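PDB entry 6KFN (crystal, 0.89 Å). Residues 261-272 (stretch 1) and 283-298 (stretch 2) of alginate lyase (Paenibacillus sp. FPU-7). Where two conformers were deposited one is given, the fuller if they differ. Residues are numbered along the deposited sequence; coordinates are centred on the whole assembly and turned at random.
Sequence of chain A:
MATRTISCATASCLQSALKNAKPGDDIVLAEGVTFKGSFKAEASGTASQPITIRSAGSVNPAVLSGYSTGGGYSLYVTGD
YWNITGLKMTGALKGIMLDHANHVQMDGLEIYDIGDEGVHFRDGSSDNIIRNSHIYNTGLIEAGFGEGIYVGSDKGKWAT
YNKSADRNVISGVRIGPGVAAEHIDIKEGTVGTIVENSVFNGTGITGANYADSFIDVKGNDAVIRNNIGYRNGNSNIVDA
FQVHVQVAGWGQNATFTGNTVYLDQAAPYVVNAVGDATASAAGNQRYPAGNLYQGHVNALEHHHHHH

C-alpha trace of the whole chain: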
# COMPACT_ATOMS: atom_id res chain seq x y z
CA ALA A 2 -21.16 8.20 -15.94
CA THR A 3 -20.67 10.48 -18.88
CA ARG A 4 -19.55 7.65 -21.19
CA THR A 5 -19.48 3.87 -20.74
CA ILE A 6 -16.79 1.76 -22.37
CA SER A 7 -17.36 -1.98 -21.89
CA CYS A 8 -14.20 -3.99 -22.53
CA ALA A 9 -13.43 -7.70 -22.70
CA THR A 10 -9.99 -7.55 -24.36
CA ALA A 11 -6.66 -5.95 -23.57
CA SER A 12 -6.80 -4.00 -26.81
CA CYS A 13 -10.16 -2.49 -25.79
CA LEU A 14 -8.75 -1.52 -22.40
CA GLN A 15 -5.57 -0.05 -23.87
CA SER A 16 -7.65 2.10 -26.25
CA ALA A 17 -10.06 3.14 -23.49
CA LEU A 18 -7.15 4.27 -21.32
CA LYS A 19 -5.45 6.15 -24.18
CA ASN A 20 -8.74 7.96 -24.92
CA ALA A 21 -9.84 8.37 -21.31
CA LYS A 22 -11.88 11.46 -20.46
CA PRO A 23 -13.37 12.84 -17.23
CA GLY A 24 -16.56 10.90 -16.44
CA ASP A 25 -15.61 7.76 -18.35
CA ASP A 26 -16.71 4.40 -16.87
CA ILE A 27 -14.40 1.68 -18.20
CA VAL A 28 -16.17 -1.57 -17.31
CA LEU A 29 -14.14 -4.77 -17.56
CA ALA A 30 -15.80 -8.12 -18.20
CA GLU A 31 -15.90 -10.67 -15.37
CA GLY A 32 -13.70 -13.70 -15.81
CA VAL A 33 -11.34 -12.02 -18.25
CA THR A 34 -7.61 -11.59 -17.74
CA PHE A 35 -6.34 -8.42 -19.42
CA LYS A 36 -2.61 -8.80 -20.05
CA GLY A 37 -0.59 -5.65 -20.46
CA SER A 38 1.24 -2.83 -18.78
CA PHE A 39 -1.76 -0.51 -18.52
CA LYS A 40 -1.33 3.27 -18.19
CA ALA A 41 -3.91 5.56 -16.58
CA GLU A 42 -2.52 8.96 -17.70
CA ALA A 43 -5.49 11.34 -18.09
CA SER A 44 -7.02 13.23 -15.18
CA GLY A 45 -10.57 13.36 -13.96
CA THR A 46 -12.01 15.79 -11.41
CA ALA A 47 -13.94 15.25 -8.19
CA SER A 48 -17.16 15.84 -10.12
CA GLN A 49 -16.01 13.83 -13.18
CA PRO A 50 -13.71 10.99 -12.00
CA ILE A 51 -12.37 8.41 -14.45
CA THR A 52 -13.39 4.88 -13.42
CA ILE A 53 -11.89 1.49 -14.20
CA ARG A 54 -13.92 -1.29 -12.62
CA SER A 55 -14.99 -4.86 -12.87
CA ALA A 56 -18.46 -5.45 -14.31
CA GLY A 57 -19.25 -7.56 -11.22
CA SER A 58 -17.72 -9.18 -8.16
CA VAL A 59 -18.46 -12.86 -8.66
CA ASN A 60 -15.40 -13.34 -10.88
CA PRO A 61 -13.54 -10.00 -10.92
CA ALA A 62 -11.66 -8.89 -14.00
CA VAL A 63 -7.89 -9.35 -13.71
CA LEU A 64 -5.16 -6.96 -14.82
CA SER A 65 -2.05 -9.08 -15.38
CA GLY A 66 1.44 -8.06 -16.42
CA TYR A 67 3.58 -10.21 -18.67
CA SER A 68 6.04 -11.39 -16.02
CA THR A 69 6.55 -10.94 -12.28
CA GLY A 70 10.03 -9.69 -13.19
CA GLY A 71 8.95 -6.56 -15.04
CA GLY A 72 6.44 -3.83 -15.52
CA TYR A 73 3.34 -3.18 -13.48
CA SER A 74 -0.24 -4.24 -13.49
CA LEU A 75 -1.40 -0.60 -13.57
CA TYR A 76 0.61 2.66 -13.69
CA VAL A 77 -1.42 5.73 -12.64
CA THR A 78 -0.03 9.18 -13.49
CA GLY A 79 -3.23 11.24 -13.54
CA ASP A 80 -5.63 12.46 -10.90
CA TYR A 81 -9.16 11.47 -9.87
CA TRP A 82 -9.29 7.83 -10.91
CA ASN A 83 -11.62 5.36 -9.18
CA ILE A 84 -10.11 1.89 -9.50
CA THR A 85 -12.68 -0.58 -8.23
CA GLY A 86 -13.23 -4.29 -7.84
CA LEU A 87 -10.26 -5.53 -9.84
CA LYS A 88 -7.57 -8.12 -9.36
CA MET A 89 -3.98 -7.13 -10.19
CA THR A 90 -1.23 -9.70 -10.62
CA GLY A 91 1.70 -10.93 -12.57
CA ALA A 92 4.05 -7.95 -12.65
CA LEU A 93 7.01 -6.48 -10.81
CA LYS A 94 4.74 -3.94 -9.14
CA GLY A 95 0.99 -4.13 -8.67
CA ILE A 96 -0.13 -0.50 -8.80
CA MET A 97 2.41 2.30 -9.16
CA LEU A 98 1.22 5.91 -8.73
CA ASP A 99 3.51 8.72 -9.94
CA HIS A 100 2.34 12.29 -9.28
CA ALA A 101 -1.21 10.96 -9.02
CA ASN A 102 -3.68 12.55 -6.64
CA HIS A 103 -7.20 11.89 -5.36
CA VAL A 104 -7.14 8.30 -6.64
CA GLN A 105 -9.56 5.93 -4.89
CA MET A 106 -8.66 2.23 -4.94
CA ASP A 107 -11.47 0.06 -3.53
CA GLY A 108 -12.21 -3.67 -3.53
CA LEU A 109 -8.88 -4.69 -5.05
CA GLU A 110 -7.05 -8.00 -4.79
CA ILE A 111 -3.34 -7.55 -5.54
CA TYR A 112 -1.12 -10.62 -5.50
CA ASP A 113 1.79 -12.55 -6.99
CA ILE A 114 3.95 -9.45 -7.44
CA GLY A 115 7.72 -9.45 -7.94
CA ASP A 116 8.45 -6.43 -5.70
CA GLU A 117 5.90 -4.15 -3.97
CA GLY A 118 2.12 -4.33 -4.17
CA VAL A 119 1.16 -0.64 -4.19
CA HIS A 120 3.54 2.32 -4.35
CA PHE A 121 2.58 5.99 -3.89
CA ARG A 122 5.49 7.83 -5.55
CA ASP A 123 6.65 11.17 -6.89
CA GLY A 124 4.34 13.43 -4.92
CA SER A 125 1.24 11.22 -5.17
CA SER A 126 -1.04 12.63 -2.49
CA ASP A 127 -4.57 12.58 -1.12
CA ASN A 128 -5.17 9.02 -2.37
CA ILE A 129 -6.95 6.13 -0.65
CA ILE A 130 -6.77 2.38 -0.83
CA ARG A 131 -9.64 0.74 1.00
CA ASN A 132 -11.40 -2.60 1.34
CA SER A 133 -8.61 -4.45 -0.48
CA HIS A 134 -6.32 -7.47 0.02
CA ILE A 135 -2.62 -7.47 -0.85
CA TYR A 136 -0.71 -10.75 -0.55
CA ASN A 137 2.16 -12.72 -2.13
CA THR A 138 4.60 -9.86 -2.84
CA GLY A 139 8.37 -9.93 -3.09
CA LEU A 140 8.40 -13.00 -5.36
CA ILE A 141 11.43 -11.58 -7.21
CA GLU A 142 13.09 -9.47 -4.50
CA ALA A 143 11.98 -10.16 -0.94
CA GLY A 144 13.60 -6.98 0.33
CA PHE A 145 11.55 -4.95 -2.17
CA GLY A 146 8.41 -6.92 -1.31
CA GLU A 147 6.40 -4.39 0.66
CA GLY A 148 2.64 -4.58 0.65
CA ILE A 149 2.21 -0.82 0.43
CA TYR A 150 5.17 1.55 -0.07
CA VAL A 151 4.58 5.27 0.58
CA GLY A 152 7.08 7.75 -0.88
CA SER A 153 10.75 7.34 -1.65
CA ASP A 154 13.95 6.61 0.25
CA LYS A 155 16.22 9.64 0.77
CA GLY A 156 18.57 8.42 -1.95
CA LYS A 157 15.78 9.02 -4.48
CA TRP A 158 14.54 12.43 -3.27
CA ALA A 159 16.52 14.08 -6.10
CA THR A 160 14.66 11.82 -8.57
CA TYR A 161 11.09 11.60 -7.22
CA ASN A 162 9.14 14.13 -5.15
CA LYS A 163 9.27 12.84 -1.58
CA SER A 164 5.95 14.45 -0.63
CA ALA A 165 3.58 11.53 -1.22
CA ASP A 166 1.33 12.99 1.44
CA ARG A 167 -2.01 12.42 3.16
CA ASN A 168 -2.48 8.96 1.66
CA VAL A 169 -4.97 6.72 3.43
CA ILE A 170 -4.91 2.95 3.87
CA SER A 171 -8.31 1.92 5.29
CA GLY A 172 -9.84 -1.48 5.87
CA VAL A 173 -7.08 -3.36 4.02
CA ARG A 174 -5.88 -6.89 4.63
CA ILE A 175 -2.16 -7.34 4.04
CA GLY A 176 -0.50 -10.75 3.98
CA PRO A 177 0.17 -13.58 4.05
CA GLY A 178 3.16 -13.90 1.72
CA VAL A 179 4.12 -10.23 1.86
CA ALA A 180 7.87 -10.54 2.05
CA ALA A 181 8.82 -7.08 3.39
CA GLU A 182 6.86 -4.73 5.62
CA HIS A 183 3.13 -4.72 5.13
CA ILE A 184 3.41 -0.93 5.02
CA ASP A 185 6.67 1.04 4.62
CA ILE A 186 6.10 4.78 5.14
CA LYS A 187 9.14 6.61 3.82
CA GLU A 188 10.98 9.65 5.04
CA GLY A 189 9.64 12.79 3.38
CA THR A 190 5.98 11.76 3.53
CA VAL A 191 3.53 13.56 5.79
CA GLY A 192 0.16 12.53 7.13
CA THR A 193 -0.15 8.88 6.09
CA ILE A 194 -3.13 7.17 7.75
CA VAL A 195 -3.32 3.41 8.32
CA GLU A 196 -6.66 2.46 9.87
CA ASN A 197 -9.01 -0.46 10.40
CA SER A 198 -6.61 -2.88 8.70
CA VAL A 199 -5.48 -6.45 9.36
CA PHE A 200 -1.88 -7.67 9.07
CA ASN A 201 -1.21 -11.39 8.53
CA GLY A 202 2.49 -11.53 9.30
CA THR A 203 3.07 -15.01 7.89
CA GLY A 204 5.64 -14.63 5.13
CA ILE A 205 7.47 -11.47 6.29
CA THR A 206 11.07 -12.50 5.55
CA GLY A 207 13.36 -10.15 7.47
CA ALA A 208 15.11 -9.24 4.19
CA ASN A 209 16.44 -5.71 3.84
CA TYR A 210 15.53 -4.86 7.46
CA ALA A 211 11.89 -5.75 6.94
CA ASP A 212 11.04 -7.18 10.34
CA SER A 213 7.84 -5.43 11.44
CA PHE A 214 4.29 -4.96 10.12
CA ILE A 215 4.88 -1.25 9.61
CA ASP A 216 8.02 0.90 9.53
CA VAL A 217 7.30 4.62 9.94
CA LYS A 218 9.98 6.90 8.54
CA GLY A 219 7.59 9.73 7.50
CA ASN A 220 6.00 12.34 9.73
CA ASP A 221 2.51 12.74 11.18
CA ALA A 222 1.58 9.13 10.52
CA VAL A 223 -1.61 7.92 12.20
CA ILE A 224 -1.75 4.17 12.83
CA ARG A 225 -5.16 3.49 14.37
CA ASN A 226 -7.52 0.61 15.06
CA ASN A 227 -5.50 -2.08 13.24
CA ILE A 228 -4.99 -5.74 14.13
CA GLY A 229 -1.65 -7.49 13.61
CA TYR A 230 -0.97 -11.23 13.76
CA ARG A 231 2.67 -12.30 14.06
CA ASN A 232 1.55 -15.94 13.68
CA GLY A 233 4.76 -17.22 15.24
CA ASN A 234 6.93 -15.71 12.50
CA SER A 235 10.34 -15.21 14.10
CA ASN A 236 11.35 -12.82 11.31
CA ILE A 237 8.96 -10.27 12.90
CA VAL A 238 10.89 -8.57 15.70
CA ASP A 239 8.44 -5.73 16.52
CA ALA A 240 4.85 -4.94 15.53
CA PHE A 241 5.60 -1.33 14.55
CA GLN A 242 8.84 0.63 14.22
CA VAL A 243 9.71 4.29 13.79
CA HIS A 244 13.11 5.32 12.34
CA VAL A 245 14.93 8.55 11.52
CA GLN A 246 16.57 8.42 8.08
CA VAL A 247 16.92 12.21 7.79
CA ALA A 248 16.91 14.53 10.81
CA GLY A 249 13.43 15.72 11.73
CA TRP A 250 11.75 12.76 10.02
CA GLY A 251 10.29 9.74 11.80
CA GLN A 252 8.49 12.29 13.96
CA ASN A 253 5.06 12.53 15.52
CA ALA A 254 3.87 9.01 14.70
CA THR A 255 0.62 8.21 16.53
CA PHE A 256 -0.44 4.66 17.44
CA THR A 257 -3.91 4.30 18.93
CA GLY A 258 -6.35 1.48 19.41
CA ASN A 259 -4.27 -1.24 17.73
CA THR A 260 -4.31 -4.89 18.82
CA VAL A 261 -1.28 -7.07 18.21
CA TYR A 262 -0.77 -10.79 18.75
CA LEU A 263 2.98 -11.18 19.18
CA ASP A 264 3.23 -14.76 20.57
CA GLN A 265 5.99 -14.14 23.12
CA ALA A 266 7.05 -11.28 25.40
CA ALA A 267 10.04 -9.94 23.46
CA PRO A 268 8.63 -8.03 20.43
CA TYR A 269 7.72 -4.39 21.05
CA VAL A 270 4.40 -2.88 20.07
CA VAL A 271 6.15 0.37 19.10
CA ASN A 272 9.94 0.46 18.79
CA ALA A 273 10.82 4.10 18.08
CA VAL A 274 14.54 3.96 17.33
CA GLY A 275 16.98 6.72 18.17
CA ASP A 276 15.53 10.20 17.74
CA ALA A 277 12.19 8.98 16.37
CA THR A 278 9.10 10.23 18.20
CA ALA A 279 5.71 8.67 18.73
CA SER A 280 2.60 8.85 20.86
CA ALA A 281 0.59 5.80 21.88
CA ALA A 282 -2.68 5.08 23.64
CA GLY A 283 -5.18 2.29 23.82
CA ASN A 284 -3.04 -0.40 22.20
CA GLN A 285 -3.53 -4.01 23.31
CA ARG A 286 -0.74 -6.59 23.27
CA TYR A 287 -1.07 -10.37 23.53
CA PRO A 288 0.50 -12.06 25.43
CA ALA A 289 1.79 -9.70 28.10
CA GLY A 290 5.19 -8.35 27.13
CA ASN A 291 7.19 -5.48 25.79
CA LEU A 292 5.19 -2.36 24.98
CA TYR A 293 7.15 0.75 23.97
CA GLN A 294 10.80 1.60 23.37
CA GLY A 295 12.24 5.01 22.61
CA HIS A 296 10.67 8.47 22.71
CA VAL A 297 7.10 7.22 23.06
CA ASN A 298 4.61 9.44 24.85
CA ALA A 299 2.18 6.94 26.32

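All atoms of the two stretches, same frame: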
# COMPACT_ATOMS: atom_id res chain seq x y z
N VAL A 261 -2.31 -6.25 18.81
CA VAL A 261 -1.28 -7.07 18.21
C VAL A 261 -1.08 -8.34 19.00
O VAL A 261 -1.00 -8.35 20.23
CB VAL A 261 0.03 -6.28 18.00
CG1 VAL A 261 -0.18 -5.15 16.98
CG2 VAL A 261 0.59 -5.71 19.30
N TYR A 262 -0.94 -9.44 18.24
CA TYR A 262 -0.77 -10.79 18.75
C TYR A 262 0.65 -11.20 18.39
O TYR A 262 0.94 -11.56 17.24
CB TYR A 262 -1.82 -11.73 18.15
CG TYR A 262 -3.23 -11.36 18.48
CD1 TYR A 262 -3.84 -11.81 19.65
CD2 TYR A 262 -3.97 -10.51 17.66
CE1 TYR A 262 -5.10 -11.43 20.00
CE2 TYR A 262 -5.23 -10.11 18.00
CZ TYR A 262 -5.83 -10.58 19.17
OH TYR A 262 -7.08 -10.20 19.54
N LEU A 263 1.55 -11.10 19.38
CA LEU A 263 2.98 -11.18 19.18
C LEU A 263 3.64 -12.44 19.73
O LEU A 263 4.86 -12.54 19.69
CB LEU A 263 3.67 -9.93 19.72
CG LEU A 263 3.21 -8.62 19.06
CD1 LEU A 263 3.89 -7.42 19.72
CD2 LEU A 263 3.38 -8.61 17.57
N ASP A 264 2.83 -13.40 20.22
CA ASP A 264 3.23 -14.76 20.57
C ASP A 264 4.02 -14.89 21.87
O ASP A 264 3.72 -15.77 22.68
CB ASP A 264 4.00 -15.46 19.45
CG ASP A 264 3.25 -15.39 18.14
OD1 ASP A 264 2.11 -15.93 18.09
OD2 ASP A 264 3.75 -14.78 17.19
N GLN A 265 5.05 -14.08 22.03
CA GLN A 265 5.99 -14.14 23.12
C GLN A 265 6.16 -12.72 23.64
O GLN A 265 5.64 -11.75 23.08
CB GLN A 265 7.32 -14.76 22.63
CG GLN A 265 7.95 -13.91 21.54
CD GLN A 265 9.27 -14.39 20.95
OE1 GLN A 265 10.09 -13.56 20.51
NE2 GLN A 265 9.47 -15.70 20.88
N ALA A 266 6.92 -12.57 24.73
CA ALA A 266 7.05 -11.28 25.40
C ALA A 266 8.05 -10.33 24.74
O ALA A 266 7.99 -9.13 25.00
CB ALA A 266 7.44 -11.48 26.87
N ALA A 267 8.95 -10.79 23.90
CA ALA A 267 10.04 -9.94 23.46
C ALA A 267 9.68 -8.86 22.44
O ALA A 267 10.18 -7.74 22.59
CB ALA A 267 11.22 -10.77 22.94
N PRO A 268 8.86 -9.11 21.41
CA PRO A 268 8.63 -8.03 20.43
C PRO A 268 8.00 -6.79 21.07
O PRO A 268 7.15 -6.90 21.95
CB PRO A 268 7.66 -8.70 19.44
CG PRO A 268 8.05 -10.16 19.50
CD PRO A 268 8.32 -10.41 20.95
N TYR A 269 8.38 -5.61 20.61
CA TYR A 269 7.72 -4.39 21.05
C TYR A 269 6.48 -4.12 20.21
O TYR A 269 6.41 -4.48 19.03
CB TYR A 269 8.68 -3.19 21.01
CG TYR A 269 9.59 -3.17 22.21
CD1 TYR A 269 10.75 -3.97 22.28
CD2 TYR A 269 9.28 -2.43 23.31
CE1 TYR A 269 11.52 -3.98 23.42
CE2 TYR A 269 10.03 -2.45 24.45
CZ TYR A 269 11.14 -3.25 24.49
OH TYR A 269 11.94 -3.32 25.62
N VAL A 270 5.51 -3.43 20.82
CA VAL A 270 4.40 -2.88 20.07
C VAL A 270 4.85 -1.72 19.20
O VAL A 270 4.61 -1.69 17.99
CB VAL A 270 3.25 -2.51 21.02
CG1 VAL A 270 2.09 -1.91 20.22
CG2 VAL A 270 2.78 -3.72 21.80
N VAL A 271 5.52 -0.73 19.83
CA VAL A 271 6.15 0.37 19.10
C VAL A 271 7.59 0.47 19.53
O VAL A 271 7.87 0.72 20.71
CB VAL A 271 5.46 1.73 19.30
CG1 VAL A 271 6.19 2.82 18.49
CG2 VAL A 271 3.99 1.67 18.92
N ASN A 272 8.50 0.28 18.58
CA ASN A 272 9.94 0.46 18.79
C ASN A 272 10.36 1.70 17.99
O ASN A 272 10.54 1.62 16.77
CB ASN A 272 10.69 -0.79 18.36
CG ASN A 272 12.15 -0.70 18.67
OD1 ASN A 272 12.62 0.23 19.35
ND2 ASN A 272 12.89 -1.70 18.22
N GLY A 283 -4.13 3.22 24.14
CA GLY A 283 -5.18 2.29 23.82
C GLY A 283 -4.77 1.10 23.00
O GLY A 283 -5.64 0.45 22.42
N ASN A 284 -3.50 0.78 22.93
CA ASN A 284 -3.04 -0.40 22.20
C ASN A 284 -3.08 -1.60 23.14
O ASN A 284 -2.87 -1.48 24.34
CB ASN A 284 -1.65 -0.19 21.65
CG ASN A 284 -1.58 1.00 20.72
OD1 ASN A 284 -2.24 1.02 19.67
ND2 ASN A 284 -0.79 2.00 21.06
N GLN A 285 -3.41 -2.75 22.59
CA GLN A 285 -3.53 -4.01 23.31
C GLN A 285 -2.52 -4.99 22.74
O GLN A 285 -2.46 -5.20 21.54
CB GLN A 285 -4.94 -4.56 23.18
CG GLN A 285 -6.00 -3.71 23.85
CD GLN A 285 -7.42 -4.24 23.65
OE1 GLN A 285 -8.30 -3.52 23.17
NE2 GLN A 285 -7.66 -5.50 24.03
N ARG A 286 -1.78 -5.62 23.63
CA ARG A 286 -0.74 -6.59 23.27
C ARG A 286 -1.11 -7.95 23.85
O ARG A 286 -1.48 -8.03 25.05
CB ARG A 286 0.61 -6.17 23.86
CG ARG A 286 1.79 -6.96 23.33
CD ARG A 286 2.98 -6.90 24.26
NE ARG A 286 4.21 -7.37 23.64
CZ ARG A 286 4.51 -8.64 23.44
NH1 ARG A 286 5.64 -8.97 22.87
NH2 ARG A 286 3.69 -9.61 23.77
N TYR A 287 -0.94 -9.00 23.07
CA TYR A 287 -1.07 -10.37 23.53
C TYR A 287 0.19 -11.12 23.13
O TYR A 287 0.64 -10.97 22.00
CB TYR A 287 -2.26 -11.04 22.84
CG TYR A 287 -3.56 -10.43 23.17
CD1 TYR A 287 -4.08 -9.35 22.46
CD2 TYR A 287 -4.33 -10.94 24.19
CE1 TYR A 287 -5.30 -8.84 22.75
CE2 TYR A 287 -5.56 -10.41 24.49
CZ TYR A 287 -6.02 -9.38 23.76
OH TYR A 287 -7.27 -8.83 24.02
N PRO A 288 0.75 -11.99 23.99
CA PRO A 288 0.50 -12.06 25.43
C PRO A 288 1.03 -10.77 26.09
O PRO A 288 1.42 -9.80 25.43
CB PRO A 288 1.32 -13.28 25.83
CG PRO A 288 2.53 -13.22 24.92
CD PRO A 288 1.92 -12.80 23.59
N ALA A 289 1.08 -10.76 27.42
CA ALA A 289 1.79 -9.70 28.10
C ALA A 289 3.24 -9.66 27.62
O ALA A 289 3.85 -10.68 27.31
CB ALA A 289 1.79 -9.99 29.61
N GLY A 290 3.81 -8.46 27.55
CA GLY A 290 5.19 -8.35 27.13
C GLY A 290 5.56 -6.93 26.80
O GLY A 290 4.92 -5.99 27.28
N ASN A 291 6.63 -6.78 26.03
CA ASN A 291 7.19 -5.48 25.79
C ASN A 291 6.22 -4.57 25.03
O ASN A 291 5.60 -4.97 24.04
CB ASN A 291 8.47 -5.66 25.01
CG ASN A 291 9.60 -6.21 25.88
OD1 ASN A 291 9.59 -6.04 27.11
ND2 ASN A 291 10.57 -6.82 25.27
N LEU A 292 6.15 -3.33 25.48
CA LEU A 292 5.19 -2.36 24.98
C LEU A 292 5.91 -1.34 24.08
O LEU A 292 5.90 -1.46 22.85
CB LEU A 292 4.42 -1.77 26.15
CG LEU A 292 3.21 -0.95 25.76
CD1 LEU A 292 2.15 -1.75 24.94
CD2 LEU A 292 2.64 -0.32 27.02
N TYR A 293 6.56 -0.36 24.70
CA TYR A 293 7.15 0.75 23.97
C TYR A 293 8.63 0.90 24.28
O TYR A 293 9.07 0.75 25.43
CB TYR A 293 6.40 2.08 24.30
CG TYR A 293 4.90 1.96 24.09
CD1 TYR A 293 4.37 1.48 22.92
CD2 TYR A 293 4.01 2.36 25.08
CE1 TYR A 293 3.03 1.35 22.74
CE2 TYR A 293 2.63 2.25 24.90
CZ TYR A 293 2.16 1.72 23.72
OH TYR A 293 0.80 1.56 23.49
N GLN A 294 9.39 1.25 23.25
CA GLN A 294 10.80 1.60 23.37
C GLN A 294 11.04 2.89 22.61
O GLN A 294 10.50 3.08 21.52
CB GLN A 294 11.71 0.46 22.85
CG GLN A 294 13.16 0.69 23.36
CD GLN A 294 14.16 -0.39 23.02
OE1 GLN A 294 13.86 -1.21 22.15
NE2 GLN A 294 15.29 -0.38 23.59
N GLY A 295 11.86 3.75 23.21
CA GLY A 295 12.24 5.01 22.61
C GLY A 295 11.44 6.18 23.18
O GLY A 295 10.95 6.15 24.31
N HIS A 296 11.34 7.22 22.35
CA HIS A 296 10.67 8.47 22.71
C HIS A 296 9.19 8.32 22.40
O HIS A 296 8.67 8.88 21.44
CB HIS A 296 11.27 9.64 21.95
CG HIS A 296 12.71 9.90 22.23
ND1 HIS A 296 13.75 9.26 21.60
CD2 HIS A 296 13.29 10.79 23.08
CE1 HIS A 296 14.90 9.71 22.04
NE2 HIS A 296 14.65 10.65 22.93
N VAL A 297 8.52 7.51 23.22
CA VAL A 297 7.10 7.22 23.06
C VAL A 297 6.35 7.85 24.22
O VAL A 297 6.56 7.48 25.38
CB VAL A 297 6.82 5.71 22.96
CG1 VAL A 297 5.32 5.50 22.72
CG2 VAL A 297 7.63 5.08 21.83
N ASN A 298 5.47 8.79 23.89
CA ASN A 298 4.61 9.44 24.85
C ASN A 298 3.36 8.60 24.97
O ASN A 298 2.58 8.50 24.05
CB ASN A 298 4.27 10.84 24.36
CG ASN A 298 3.44 11.61 25.34
OD1 ASN A 298 2.91 11.04 26.31
ND2 ASN A 298 3.29 12.91 25.09
O HOH W 1 -8.79 -10.73 21.62
O HOH W 2 -0.12 -13.70 20.44

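The two stretches run side by side in the same direction and meet as parallel strands in two short segments, separated by a loop region. In the first segment Val261 pairs with Arg286 and Tyr262 with Tyr287, the CA atoms lying 5.1 and 4.8 Å apart. In the second, Val271 pairs with Tyr293 and Asn272 with Gln294, at 5.0 and 4.8 Å between CA atoms. The chain turns a corner at Val270, so the two segments belong to different sheets or faces.

The hydrogen bonds confirm this register. Val261 N donates to Gln285 O (2.9 Å, 164°) and Val261 O accepts from Tyr287 N (2.9 Å), so Val261 bonds to the residues before and after its partner, the signature of a parallel bridge. Leu263 N then donates to Tyr287 O (2.8 Å, 171°). The pattern recurs at Val271, whose N donates to Leu292 O (3.1 Å) and whose O accepts from Gln294 N (3.0 Å). At the corner, Val270 N also reaches Leu292 O at 2.9 Å, but the 127° angle makes this bond weak.

Between the segments, stretch 1 bulges through residues 263-268 while stretch 2 passes through the cis peptide bond before Pro288. Arg286 ties down the bulge. Its side chain is extended through chi3, and its guanidinium meets backbone carbonyls near its plane: NH1 and NH2 donate to Gln265 O at 2.8 and 3.0 Å, and NH1 donates to Pro268 O at 2.7 Å with a 169° angle. Within its own stretch, Arg286 NE donates to Asn291 O (2.8 Å) and NH2 to Pro288 O (2.8 Å). The charged group thus finds its acceptors in main-chain oxygens, while Leu263 CB covers one guanidinium face, 3.8 Å from Arg286 NH1.

Gly290 fits where the chains draw closest, its CA 3.9 Å from Ala266 CA. An ideal CB on Gly290 would lie 2.6 Å from Ala266 CA, a clash, and the glycine's own backbone angles would jam it against the preceding carbonyl. Next to it, Asn291 bonds twice: its N donates to Ala266 O (2.9 Å, 174°) and its ND2 to Ala267 O (2.9 Å).

Asn291 also packs on Tyr269. Its CB sits 3.5 Å from the centroid of the Tyr269 ring, 8° off the normal, and Gln294 CB lies over the opposite face, 3.9 Å from that centroid. The ring is therefore sandwiched by two CH-pi contacts. The Tyr262 and Tyr287 rings are near parallel (13°) but slid apart, with centroids 4.8 Å apart and Tyr262 CE1 3.4 Å from Tyr287 CD1, so they barely overlap.

Aliphatic contacts complete the packing. Val270, pointing toward stretch 2, places CG2 3.8 Å from Leu292 CD1 and 3.7 Å from Arg286 CG. Val271 CB lies 3.8 Å from Tyr293 CD1, and Asn284 ND2 donates to Tyr293 OH (2.9 Å, 171°), anchoring the far end of that tyrosine.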